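Local coordinates for Cgl0159-like domain-containing protein (Corynebacterium glutamicum, PDB 3FOK) that is of unknown function but belongs to the Cgl0159-like family, whose members are expected to adopt a TIM-barrel fold, at residues F45-D50 with E74-A79. Numbering follows the deposited sequence.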
loop_
_atom_site.group_PDB
_atom_site.type_symbol
_atom_site.label_atom_id
_atom_site.label_comp_id
_atom_site.label_asym_id
_atom_site.label_seq_id
_atom_site.Cartn_x
_atom_site.Cartn_y
_atom_site.Cartn_z
ATOM N N PHE A 45 -29.020 -12.504 22.813
ATOM C CA PHE A 45 -29.028 -13.785 22.107
ATOM C C PHE A 45 -29.117 -13.501 20.616
ATOM O O PHE A 45 -30.126 -12.990 20.127
ATOM C CB PHE A 45 -30.209 -14.648 22.567
ATOM C CG PHE A 45 -30.407 -15.908 21.759
ATOM C CD1 PHE A 45 -29.322 -16.590 21.212
ATOM C CD2 PHE A 45 -31.684 -16.427 21.568
ATOM C CE1 PHE A 45 -29.509 -17.771 20.487
ATOM C CE2 PHE A 45 -31.880 -17.601 20.852
ATOM C CZ PHE A 45 -30.790 -18.275 20.308
ATOM N N ILE A 46 -28.048 -13.836 19.899
ATOM C CA ILE A 46 -27.969 -13.584 18.469
ATOM C C ILE A 46 -27.685 -14.842 17.652
ATOM O O ILE A 46 -26.824 -15.647 18.015
ATOM C CB ILE A 46 -26.879 -12.528 18.198
ATOM C CG1 ILE A 46 -27.345 -11.181 18.754
ATOM C CG2 ILE A 46 -26.570 -12.442 16.706
ATOM C CD1 ILE A 46 -26.296 -10.102 18.723
ATOM N N VAL A 47 -28.415 -15.007 16.552
ATOM C CA VAL A 47 -28.223 -16.163 15.690
ATOM C C VAL A 47 -27.299 -15.775 14.535
ATOM O O VAL A 47 -27.531 -14.783 13.846
ATOM C CB VAL A 47 -29.562 -16.676 15.131
ATOM C CG1 VAL A 47 -29.378 -18.081 14.591
ATOM C CG2 VAL A 47 -30.627 -16.658 16.219
ATOM N N ALA A 48 -26.255 -16.570 14.330
ATOM C CA ALA A 48 -25.259 -16.304 13.296
ATOM C C ALA A 48 -25.412 -17.091 11.998
ATOM O O ALA A 48 -25.735 -18.281 12.006
ATOM C CB ALA A 48 -23.871 -16.543 13.871
ATOM N N ALA A 49 -25.143 -16.418 10.883
ATOM C CA ALA A 49 -25.236 -17.033 9.566
ATOM C C ALA A 49 -24.294 -16.369 8.564
ATOM O O ALA A 49 -24.662 -16.143 7.414
ATOM C CB ALA A 49 -26.673 -16.967 9.058
ATOM N N ASP A 50 -23.074 -16.066 8.990
ATOM C CA ASP A 50 -22.109 -15.430 8.097
ATOM C C ASP A 50 -21.073 -16.419 7.561
ATOM O O ASP A 50 -20.062 -16.015 6.978
ATOM C CB ASP A 50 -21.386 -14.269 8.803
ATOM C CG ASP A 50 -20.565 -14.723 9.994
ATOM O OD1 ASP A 50 -19.621 -13.999 10.370
ATOM O OD2 ASP A 50 -20.865 -15.792 10.563
ATOM N N GLU A 74 -35.187 -19.272 5.467
ATOM C CA GLU A 74 -36.354 -19.802 6.169
ATOM C C GLU A 74 -35.969 -20.161 7.599
ATOM O O GLU A 74 -36.635 -19.767 8.557
ATOM C CB GLU A 74 -36.890 -21.055 5.469
ATOM C CG GLU A 74 -38.327 -20.944 4.965
ATOM C CD GLU A 74 -39.319 -20.559 6.052
ATOM O OE1 GLU A 74 -39.456 -21.307 7.045
ATOM O OE2 GLU A 74 -39.966 -19.502 5.908
ATOM N N ARG A 75 -34.886 -20.917 7.736
ATOM C CA ARG A 75 -34.413 -21.334 9.047
ATOM C C ARG A 75 -34.111 -20.105 9.902
ATOM O O ARG A 75 -34.307 -20.120 11.113
ATOM C CB ARG A 75 -33.171 -22.214 8.887
ATOM C CG ARG A 75 -33.386 -23.354 7.894
ATOM C CD ARG A 75 -32.122 -24.154 7.645
ATOM N NE ARG A 75 -31.960 -25.234 8.609
ATOM C CZ ARG A 75 -32.412 -26.471 8.433
ATOM N NH1 ARG A 75 -33.054 -26.797 7.322
ATOM N NH2 ARG A 75 -32.228 -27.383 9.377
HETATM N N MSE A 76 -33.648 -19.039 9.257
HETATM C CA MSE A 76 -33.341 -17.794 9.952
HETATM C C MSE A 76 -34.639 -17.125 10.396
HETATM O O MSE A 76 -34.760 -16.672 11.535
HETATM C CB MSE A 76 -32.559 -16.842 9.035
HETATM C CG MSE A 76 -31.128 -16.564 9.482
HETATM SE SE MSE A 76 -31.015 -15.763 11.238
HETATM C CE MSE A 76 -31.170 -17.369 12.280
ATOM N N ALA A 77 -35.606 -17.068 9.483
ATOM C CA ALA A 77 -36.899 -16.459 9.766
ATOM C C ALA A 77 -37.544 -17.135 10.970
ATOM O O ALA A 77 -38.134 -16.470 11.824
ATOM C CB ALA A 77 -37.806 -16.576 8.555
ATOM N N ILE A 78 -37.428 -18.458 11.033
ATOM C CA ILE A 78 -37.994 -19.217 12.140
ATOM C C ILE A 78 -37.328 -18.793 13.443
ATOM O O ILE A 78 -38.003 -18.452 14.415
ATOM C CB ILE A 78 -37.788 -20.735 11.938
ATOM C CG1 ILE A 78 -38.633 -21.218 10.756
ATOM C CG2 ILE A 78 -38.158 -21.489 13.208
ATOM C CD1 ILE A 78 -38.441 -22.683 10.423
ATOM N N ALA A 79 -35.999 -18.817 13.454
ATOM C CA ALA A 79 -35.241 -18.432 14.636
ATOM C C ALA A 79 -35.641 -17.035 15.112
ATOM O O ALA A 79 -35.895 -16.826 16.295
ATOM C CB ALA A 79 -33.751 -18.475 14.335
#
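Val-47 and Ala-49 meet Met-76 and Ala-79 through aliphatic groups alone, with no ring or other flat group at the interface. The nearby ring of Phe-45 comes no closer to segment 74-79 than 6.1 Å, from its CE2 to Ala-79 O, and packs instead on Ala-291, Ala-292 and Val-295 of helix 284-295. Met-76, built as selenomethionine, reaches across from the helix on a bent chain that carries its end over to Val-47, while Met-76 CG stays 4.5 Å from Ala-49 CB. The end of Met-76 lies against the Val-47 side chain, but its methyl is too close to CG1 as modelled, so its exact placement is doubtful. Val-47 places CG1 anti to its backbone N (chi1 -163°) and CG2 beside that nitrogen, from where CG2 reaches Ala-79 CB at 4.1 Å. No hydrogen bond spans the interface, whose four contributing residues are all buried. This is the strand-to-helix layer of a TIM barrel: Val-47 and Ala-49 point outward to helix 69-81, whereas Ile-46 and Ala-48 alternate with them and touch Leu-89. Strand 44-48 runs parallel between strands 87-90 and 267-272, and helix 69-81 forms the crossover to strand 87-90. Met-76 also touches Val-88 of that strand, and Ala-79 packs on Val-288 of the adjoining helix 284-295.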